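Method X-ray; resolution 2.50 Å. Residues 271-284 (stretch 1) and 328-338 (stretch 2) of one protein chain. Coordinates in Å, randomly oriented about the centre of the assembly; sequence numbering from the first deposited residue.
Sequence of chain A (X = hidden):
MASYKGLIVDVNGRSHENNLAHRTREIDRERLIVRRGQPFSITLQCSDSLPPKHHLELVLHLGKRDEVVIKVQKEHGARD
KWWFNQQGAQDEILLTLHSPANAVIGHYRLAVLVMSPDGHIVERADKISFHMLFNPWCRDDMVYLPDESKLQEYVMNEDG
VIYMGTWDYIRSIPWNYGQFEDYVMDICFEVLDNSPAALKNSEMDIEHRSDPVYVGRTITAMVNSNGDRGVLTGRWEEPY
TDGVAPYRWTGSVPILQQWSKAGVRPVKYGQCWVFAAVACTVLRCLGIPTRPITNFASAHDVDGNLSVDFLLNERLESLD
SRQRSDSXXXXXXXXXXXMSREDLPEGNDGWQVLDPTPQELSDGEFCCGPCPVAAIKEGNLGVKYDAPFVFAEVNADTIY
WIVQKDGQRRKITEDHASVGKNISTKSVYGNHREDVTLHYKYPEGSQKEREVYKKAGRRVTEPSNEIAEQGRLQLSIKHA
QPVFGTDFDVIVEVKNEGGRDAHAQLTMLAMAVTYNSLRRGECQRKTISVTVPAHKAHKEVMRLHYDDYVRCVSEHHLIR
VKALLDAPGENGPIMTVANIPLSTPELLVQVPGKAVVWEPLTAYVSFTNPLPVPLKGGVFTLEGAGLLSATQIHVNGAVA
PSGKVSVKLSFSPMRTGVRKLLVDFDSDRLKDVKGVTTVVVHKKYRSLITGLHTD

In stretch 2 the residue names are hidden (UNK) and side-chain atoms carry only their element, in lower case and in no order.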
ATOM      1  N   GLN A 271      -4.749  -1.367   9.006  1.00 22.91           N
ATOM      2  CA  GLN A 271      -3.488  -1.972   9.429  1.00 20.97           C
ATOM      3  C   GLN A 271      -2.451  -1.652   8.331  1.00 18.78           C
ATOM      4  O   GLN A 271      -2.837  -1.183   7.262  1.00 15.98           O
ATOM      5  CB  GLN A 271      -3.670  -3.468   9.662  1.00 21.04           C
ATOM      6  CG  GLN A 271      -3.943  -3.725  11.123  1.00 17.86           C
ATOM      7  CD  GLN A 271      -4.703  -5.010  11.407  1.00 23.10           C
ATOM      8  OE1 GLN A 271      -4.712  -5.969  10.606  1.00 18.31           O
ATOM      9  NE2 GLN A 271      -5.346  -5.038  12.570  1.00 23.42           N
ATOM     10  N   CYS A 272      -1.161  -1.909   8.567  1.00 17.44           N
ATOM     11  CA  CYS A 272      -0.138  -1.530   7.595  1.00 13.77           C
ATOM     12  C   CYS A 272      -0.388  -1.704   6.101  1.00 15.06           C
ATOM     13  O   CYS A 272      -0.211  -0.731   5.370  1.00 22.05           O
ATOM     14  CB  CYS A 272       1.233  -2.082   7.984  1.00 11.54           C
ATOM     15  SG  CYS A 272       1.521  -3.753   7.616  1.00 11.88           S
ATOM     16  N   TRP A 273      -0.814  -2.864   5.616  1.00 16.20           N
ATOM     17  CA  TRP A 273      -1.061  -2.986   4.161  1.00 16.35           C
ATOM     18  C   TRP A 273      -2.287  -2.177   3.649  1.00 17.19           C
ATOM     19  O   TRP A 273      -2.359  -1.856   2.461  1.00 19.97           O
ATOM     20  CB  TRP A 273      -1.182  -4.461   3.722  1.00 14.32           C
ATOM     21  CG  TRP A 273      -2.473  -5.014   4.090  1.00 15.69           C
ATOM     22  CD1 TRP A 273      -3.619  -4.987   3.351  1.00 16.24           C
ATOM     23  CD2 TRP A 273      -2.826  -5.548   5.365  1.00 15.09           C
ATOM     24  NE1 TRP A 273      -4.667  -5.458   4.091  1.00 14.78           N
ATOM     25  CE2 TRP A 273      -4.208  -5.811   5.339  1.00 18.42           C
ATOM     26  CE3 TRP A 273      -2.108  -5.827   6.535  1.00 13.09           C
ATOM     27  CZ2 TRP A 273      -4.890  -6.340   6.441  1.00 15.38           C
ATOM     28  CZ3 TRP A 273      -2.776  -6.346   7.617  1.00 10.87           C
ATOM     29  CH2 TRP A 273      -4.153  -6.598   7.565  1.00 14.78           C
ATOM     30  N   VAL A 274      -3.253  -1.854   4.516  1.00 14.33           N
ATOM     31  CA  VAL A 274      -4.407  -1.036   4.106  1.00 11.49           C
ATOM     32  C   VAL A 274      -4.023   0.464   3.964  1.00 13.24           C
ATOM     33  O   VAL A 274      -4.632   1.196   3.169  1.00 16.26           O
ATOM     34  CB  VAL A 274      -5.548  -1.117   5.135  1.00  8.33           C
ATOM     35  CG1 VAL A 274      -6.687  -0.275   4.679  1.00  7.69           C
ATOM     36  CG2 VAL A 274      -6.021  -2.492   5.267  1.00  8.76           C
ATOM     37  N   PHE A 275      -3.020   0.904   4.738  1.00 14.35           N
ATOM     38  CA  PHE A 275      -2.498   2.281   4.721  1.00 11.46           C
ATOM     39  C   PHE A 275      -1.701   2.424   3.432  1.00 12.93           C
ATOM     40  O   PHE A 275      -1.772   3.436   2.762  1.00 14.10           O
ATOM     41  CB  PHE A 275      -1.467   2.541   5.835  1.00 13.06           C
ATOM     42  CG  PHE A 275      -2.006   2.487   7.220  1.00 14.59           C
ATOM     43  CD1 PHE A 275      -3.360   2.673   7.471  1.00 17.36           C
ATOM     44  CD2 PHE A 275      -1.154   2.129   8.275  1.00 18.84           C
ATOM     45  CE1 PHE A 275      -3.869   2.479   8.743  1.00 22.03           C
ATOM     46  CE2 PHE A 275      -1.641   1.926   9.568  1.00 18.26           C
ATOM     47  CZ  PHE A 275      -3.001   2.097   9.804  1.00 24.01           C
ATOM     48  N   ALA A 276      -0.885   1.418   3.126  1.00 11.54           N
ATOM     49  CA  ALA A 276      -0.058   1.447   1.933  1.00  9.23           C
ATOM     50  C   ALA A 276      -0.933   1.468   0.672  1.00 13.13           C
ATOM     51  O   ALA A 276      -0.727   2.324  -0.200  1.00 17.67           O
ATOM     52  CB  ALA A 276       0.867   0.265   1.930  1.00  2.38           C
ATOM     53  N   ALA A 277      -1.905   0.553   0.577  1.00 12.25           N
ATOM     54  CA  ALA A 277      -2.821   0.499  -0.562  1.00 10.53           C
ATOM     55  C   ALA A 277      -3.542   1.814  -0.720  1.00 13.94           C
ATOM     56  O   ALA A 277      -3.620   2.305  -1.814  1.00 21.45           O
ATOM     57  CB  ALA A 277      -3.813  -0.539  -0.367  1.00 15.07           C
ATOM     58  N   VAL A 278      -4.077   2.396   0.353  1.00 13.62           N
ATOM     59  CA  VAL A 278      -4.768   3.693   0.241  1.00  6.95           C
ATOM     60  C   VAL A 278      -3.760   4.782  -0.178  1.00 12.57           C
ATOM     61  O   VAL A 278      -4.104   5.720  -0.884  1.00 16.30           O
ATOM     62  CB  VAL A 278      -5.444   4.076   1.591  1.00  8.08           C
ATOM     63  CG1 VAL A 278      -5.942   5.494   1.588  1.00  5.45           C
ATOM     64  CG2 VAL A 278      -6.572   3.161   1.864  1.00  3.58           C
ATOM     65  N   ALA A 279      -2.502   4.671   0.242  1.00 17.70           N
ATOM     66  CA  ALA A 279      -1.477   5.670  -0.145  1.00 16.78           C
ATOM     67  C   ALA A 279      -1.249   5.519  -1.629  1.00 18.99           C
ATOM     68  O   ALA A 279      -1.131   6.508  -2.345  1.00 23.92           O
ATOM     69  CB  ALA A 279      -0.116   5.442   0.607  1.00 15.87           C
ATOM     70  N   CYS A 280      -1.174   4.269  -2.080  1.00 15.31           N
ATOM     71  CA  CYS A 280      -0.976   3.989  -3.482  1.00 12.82           C
ATOM     72  C   CYS A 280      -2.073   4.567  -4.336  1.00 11.37           C
ATOM     73  O   CYS A 280      -1.778   5.153  -5.349  1.00 18.55           O
ATOM     74  CB  CYS A 280      -0.940   2.502  -3.726  1.00 13.91           C
ATOM     75  SG  CYS A 280      -0.371   2.043  -5.352  1.00 14.24           S
ATOM     76  N   THR A 281      -3.329   4.405  -3.940  1.00 12.55           N
ATOM     77  CA  THR A 281      -4.474   4.912  -4.720  1.00  9.27           C
ATOM     78  C   THR A 281      -4.413   6.408  -4.936  1.00 12.65           C
ATOM     79  O   THR A 281      -4.705   6.910  -6.012  1.00 15.11           O
ATOM     80  CB  THR A 281      -5.811   4.638  -4.014  1.00  8.20           C
ATOM     81  OG1 THR A 281      -6.288   3.335  -4.360  1.00  9.76           O
ATOM     82  CG2 THR A 281      -6.844   5.607  -4.456  1.00  4.04           C
ATOM     83  N   VAL A 282      -4.046   7.126  -3.890  1.00 13.20           N
ATOM     84  CA  VAL A 282      -3.990   8.568  -3.956  1.00 14.07           C
ATOM     85  C   VAL A 282      -2.783   9.110  -4.724  1.00 14.80           C
ATOM     86  O   VAL A 282      -2.913  10.042  -5.494  1.00 20.17           O
ATOM     87  CB  VAL A 282      -4.027   9.181  -2.493  1.00 14.93           C
ATOM     88  CG1 VAL A 282      -3.840  10.713  -2.553  1.00 15.58           C
ATOM     89  CG2 VAL A 282      -5.378   8.826  -1.805  1.00 10.00           C
ATOM     90  N   LEU A 283      -1.607   8.547  -4.515  1.00 13.52           N
ATOM     91  CA  LEU A 283      -0.436   9.048  -5.212  1.00 10.14           C
ATOM     92  C   LEU A 283      -0.569   8.667  -6.717  1.00 12.69           C
ATOM     93  O   LEU A 283      -0.348   9.491  -7.617  1.00 13.75           O
ATOM     94  CB  LEU A 283       0.823   8.487  -4.528  1.00  6.86           C
ATOM     95  CG  LEU A 283       0.975   8.962  -3.065  1.00  7.42           C
ATOM     96  CD1 LEU A 283       1.912   8.047  -2.334  1.00  2.00           C
ATOM     97  CD2 LEU A 283       1.492  10.393  -2.996  1.00  2.00           C
ATOM     98  N   ARG A 284      -0.977   7.435  -7.001  1.00 13.18           N
ATOM     99  CA  ARG A 284      -1.190   7.055  -8.392  1.00 10.86           C
ATOM    100  C   ARG A 284      -2.178   8.077  -8.983  1.00 12.88           C
ATOM    101  O   ARG A 284      -1.907   8.672 -10.000  1.00 18.05           O
ATOM    102  CB  ARG A 284      -1.736   5.638  -8.476  1.00  2.00           C
ATOM    103  CG  ARG A 284      -0.633   4.647  -8.635  1.00  2.00           C
ATOM    104  CD  ARG A 284      -1.118   3.265  -8.996  1.00  2.00           C
ATOM    105  NE  ARG A 284      -0.052   2.288  -8.726  1.00  3.51           N
ATOM    106  CZ  ARG A 284      -0.128   1.000  -9.038  1.00  4.49           C
ATOM    107  NH1 ARG A 284      -1.220   0.538  -9.628  1.00  3.64           N
ATOM    108  NH2 ARG A 284       0.881   0.168  -8.786  1.00  2.00           N
ATOM    109  N   UNK A 328      10.189  -9.441  15.282  1.00 17.65           N
ATOM    110  CA  UNK A 328       9.842  -9.098  13.918  1.00 17.31           C
ATOM    111  C   UNK A 328       8.489  -9.526  13.443  1.00 16.48           C
ATOM    112  O   UNK A 328       8.050 -10.642  13.708  1.00 17.30           O
ATOM    113  c   UNK A 328      10.900  -9.654  12.971  1.00 19.74           C
ATOM    114  o   UNK A 328      12.205  -9.236  13.370  1.00 27.20           O
ATOM    115  N   UNK A 329       7.842  -8.622  12.715  1.00 14.27           N
ATOM    116  CA  UNK A 329       6.521  -8.863  12.148  1.00 12.46           C
ATOM    117  C   UNK A 329       6.578  -9.948  11.074  1.00 13.68           C
ATOM    118  O   UNK A 329       7.625 -10.131  10.443  1.00 13.46           O
ATOM    119  c   UNK A 329       4.090  -3.428  13.625  1.00 14.10           C
ATOM    120  c   UNK A 329       5.727  -6.490  12.503  1.00 11.47           C
ATOM    121  c   UNK A 329       6.252  -6.345  13.765  1.00  6.97           C
ATOM    122  c   UNK A 329       4.829  -5.378  12.306  1.00 13.92           C
ATOM    123  c   UNK A 329       6.014  -7.571  11.523  1.00 11.95           C
ATOM    124  c   UNK A 329       4.001  -4.967  11.247  1.00 12.24           C
ATOM    125  c   UNK A 329       3.290  -3.051  12.565  1.00  9.16           C
ATOM    126  n   UNK A 329       5.732  -5.207  14.360  1.00 11.00           N
ATOM    127  c   UNK A 329       3.237  -3.801  11.392  1.00  9.22           C
ATOM    128  c   UNK A 329       4.862  -4.602  13.486  1.00 14.76           C
ATOM    129  N   UNK A 330       5.469 -10.655  10.839  1.00 14.88           N
ATOM    130  CA  UNK A 330       5.468 -11.701   9.807  1.00 14.75           C
ATOM    131  C   UNK A 330       5.734 -11.045   8.435  1.00 16.89           C
ATOM    132  O   UNK A 330       6.364 -11.636   7.540  1.00 18.16           O
ATOM    133  c   UNK A 330       4.131 -12.441   9.778  1.00 14.85           C
ATOM    134  o   UNK A 330       4.851 -13.575  11.783  1.00 16.44           O
ATOM    135  c   UNK A 330       3.992 -13.466  10.895  1.00 17.11           C
ATOM    136  n   UNK A 330       2.898 -14.218  10.861  1.00 13.36           N
ATOM    137  N   UNK A 331       5.235  -9.822   8.278  1.00 17.26           N
ATOM    138  CA  UNK A 331       5.440  -9.032   7.063  1.00 15.65           C
ATOM    139  C   UNK A 331       5.006  -7.630   7.394  1.00 13.46           C
ATOM    140  O   UNK A 331       4.376  -7.382   8.410  1.00 15.18           O
ATOM    141  c   UNK A 331       2.251 -10.199   6.408  1.00 16.13           C
ATOM    142  c   UNK A 331       3.164  -9.272   5.891  1.00 16.96           C
ATOM    143  c   UNK A 331       2.685  -8.049   5.456  1.00 13.46           C
ATOM    144  c   UNK A 331       4.642  -9.578   5.852  1.00 15.43           C
ATOM    145  c   UNK A 331       0.402  -8.672   6.064  1.00 13.51           C
ATOM    146  c   UNK A 331       1.304  -7.741   5.541  1.00 14.90           C
ATOM    147  c   UNK A 331       0.879  -9.906   6.498  1.00 14.66           C
ATOM    148  N   UNK A 332       5.385  -6.698   6.553  1.00 12.68           N
ATOM    149  CA  UNK A 332       5.001  -5.324   6.761  1.00  9.37           C
ATOM    150  C   UNK A 332       5.062  -4.674   5.409  1.00  8.66           C
ATOM    151  O   UNK A 332       6.006  -4.893   4.654  1.00 10.45           O
ATOM    152  c   UNK A 332       6.581  -2.087   7.749  1.00  9.12           C
ATOM    153  c   UNK A 332       5.964  -4.613   7.698  1.00  9.24           C
ATOM    154  c   UNK A 332       4.555  -1.285   8.047  1.00 12.56           C
ATOM    155  n   UNK A 332       5.827  -0.947   7.923  1.00 10.07           N
ATOM    156  c   UNK A 332       5.724  -3.139   7.780  1.00 10.53           C
ATOM    157  n   UNK A 332       4.464  -2.606   7.963  1.00 12.55           N
ATOM    158  N   UNK A 333       4.067  -3.852   5.127  1.00  9.98           N
ATOM    159  CA  UNK A 333       3.951  -3.168   3.868  1.00  9.87           C
ATOM    160  C   UNK A 333       4.175  -1.648   3.888  1.00 10.40           C
ATOM    161  O   UNK A 333       3.893  -0.958   4.871  1.00 12.99           O
ATOM    162  c   UNK A 333       2.557  -3.415   3.306  1.00  9.14           C
ATOM    163  s   UNK A 333       2.059  -5.096   3.130  1.00 16.34           S
ATOM    164  N   UNK A 334       4.695  -1.137   2.782  1.00 10.60           N
ATOM    165  CA  UNK A 334       4.856   0.291   2.593  1.00  9.52           C
ATOM    166  C   UNK A 334       4.707   0.568   1.089  1.00 11.56           C
ATOM    167  O   UNK A 334       4.247  -0.268   0.314  1.00  9.23           O
ATOM    168  c   UNK A 334       6.188   0.838   3.159  1.00  5.34           C
ATOM    169  c   UNK A 334       9.358  -0.967   2.308  1.00  9.02           C
ATOM    170  c   UNK A 334       8.259  -0.768   3.172  1.00 12.36           C
ATOM    171  c   UNK A 334       7.441   0.270   2.594  1.00 11.05           C
ATOM    172  c   UNK A 334       8.163  -1.543   4.335  1.00 15.97           C
ATOM    173  c   UNK A 334      10.241  -2.657   3.714  1.00 10.20           C
ATOM    174  c   UNK A 334       9.162  -2.486   4.597  1.00 13.34           C
ATOM    175  c   UNK A 334       8.067   0.645   1.438  1.00  9.94           C
ATOM    176  n   UNK A 334       9.223  -0.096   1.260  1.00 10.47           N
ATOM    177  c   UNK A 334      10.352  -1.909   2.573  1.00  9.22           C
ATOM    178  N   UNK A 335       5.118   1.736   0.666  1.00 13.77           N
ATOM    179  CA  UNK A 335       4.947   2.088  -0.714  1.00 10.48           C
ATOM    180  C   UNK A 335       6.221   2.720  -1.248  1.00 11.58           C
ATOM    181  O   UNK A 335       6.966   3.322  -0.499  1.00 12.78           O
ATOM    182  c   UNK A 335       4.041   4.388  -1.264  1.00  2.79           C
ATOM    183  c   UNK A 335       3.728   3.014  -0.740  1.00 13.18           C
ATOM    184  c   UNK A 335       2.646   2.331  -1.427  1.00 11.01           C
ATOM    185  N   UNK A 336       6.505   2.525  -2.531  1.00 14.86           N
ATOM    186  CA  UNK A 336       7.679   3.120  -3.179  1.00 11.54           C
ATOM    187  C   UNK A 336       7.130   4.122  -4.204  1.00 12.21           C
ATOM    188  O   UNK A 336       6.232   3.764  -4.971  1.00 12.79           O
ATOM    189  c   UNK A 336       8.463   2.044  -3.917  1.00  9.94           C
ATOM    190  c   UNK A 336       9.859   1.782  -3.395  1.00  7.17           C
ATOM    191  o   UNK A 336      11.145  -0.191  -3.274  1.00 16.77           O
ATOM    192  o   UNK A 336      10.222   0.257  -5.191  1.00 16.81           O
ATOM    193  c   UNK A 336      10.451   0.536  -3.996  1.00 13.51           C
ATOM    194  N   UNK A 337       7.624   5.362  -4.215  1.00 11.29           N
ATOM    195  CA  UNK A 337       7.156   6.356  -5.198  1.00 13.25           C
ATOM    196  C   UNK A 337       8.335   6.835  -6.037  1.00 13.45           C
ATOM    197  O   UNK A 337       9.403   7.084  -5.517  1.00 18.30           O
ATOM    198  c   UNK A 337       6.525   7.582  -4.522  1.00 15.75           C
ATOM    199  o   UNK A 337       5.234   7.308  -4.018  1.00 15.84           O
ATOM    200  N   UNK A 338       8.130   6.984  -7.334  1.00 13.04           N
ATOM    201  CA  UNK A 338       9.185   7.432  -8.237  1.00  9.74           C
ATOM    202  C   UNK A 338       9.248   8.927  -8.336  1.00  8.79           C
ATOM    203  O   UNK A 338       8.262   9.560  -8.642  1.00 10.28           O
ATOM    204  c   UNK A 338      10.345   8.269 -11.344  1.00  5.58           C
ATOM    205  c   UNK A 338      13.309   6.332 -12.096  1.00 10.99           C
ATOM    206  c   UNK A 338      12.803   4.445 -10.672  1.00  9.49           C
ATOM    207  n   UNK A 338      11.541   8.131 -12.026  1.00  9.36           N
ATOM    208  c   UNK A 338      12.108   6.919 -11.681  1.00 10.44           C
ATOM    209  c   UNK A 338      13.635   5.096 -11.577  1.00  8.51           C
ATOM    210  c   UNK A 338       8.959   6.905  -9.652  1.00  4.87           C
ATOM    211  c   UNK A 338      10.117   7.156 -10.557  1.00  7.77           C
ATOM    212  c   UNK A 338      11.606   5.028 -10.255  1.00  9.87           C
ATOM    213  c   UNK A 338      11.242   6.288 -10.762  1.00  8.12           C
TER

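Position 328 carries one carbon and then one oxygen, the outline of a serine; nothing in stretch 1 is within reach, and the residue is S328. At 329 one carbon leads into fused five- and six-membered rings holding eight carbons and one nitrogen, an indole. A six-ring carbon lies 4.1 Å from C272 SG, near the ring plane, so the sulfur meets an edge. This is W329, and the atom is CZ3.

Position 330 has two carbons, the second bearing one oxygen and one nitrogen. Element labels separate this amide from a carboxylate, giving N330, which stays out of reach as the chain turns a corner.

Position 331 has one carbon and a ring of six carbons with no hydroxyl: F331. Its CB points sideways, but chi1 of 76° (p) brings the ring end nearer, and CZ lies 3.8 Å from W273 CE3.

Position 332 shows one carbon and a five-membered ring of three carbons and two nitrogens, an imidazole, hence H332. Its ND1 is 3.2 Å from C272 SG, with the sulfur near the ring plane; the coordinates leave open whether this is a hydrogen bond. NE2 is bonded elsewhere in the structure.

Position 333 has one carbon and one sulfur, which identifies C333. Its CB points toward the helix, and SG packs 3.4 Å from W273 CB. Its backbone N donates to C272 SG at 3.6 Å, with a nearly straight angle of 170°, although the placement of that sulfur is less certain.

Position 334 has one carbon, then fused five- and six-membered rings with eight carbons and one nitrogen: W334. Its CB points away, so the backbone makes the closer approach: W334 O is 3.8 Å from A276 CB.

At 335, three carbons fork directly after the first, the valine pattern. V335 points toward the helix, with CG2 3.6 Å from A276 O and 4.3 Å from C280 CB, and CG1 4.4 Å from L283 CD1.

Position 336 has three carbons, the last with two oxygens: E336, out of reach. Position 337 has one carbon and one oxygen; S337 places OG 3.8 Å from L283 CD1. Position 338 has one carbon, then fused five- and six-membered rings with eight carbons and one nitrogen: W338, without contact.

The strand runs nearly parallel to the helix, 14° between directions and 6.8 Å at closest approach. C333, V335 and S337 alternate toward it, meeting successive turns at W273 and A276, then C280 and L283. Around C272 at the helix start, the edges of the W329 and H332 rings and the C333 N donor converge on one sulfur. Together the stretches bury 445 Å².

Stretch 2, residues 328-338: SWNFHCWVESW
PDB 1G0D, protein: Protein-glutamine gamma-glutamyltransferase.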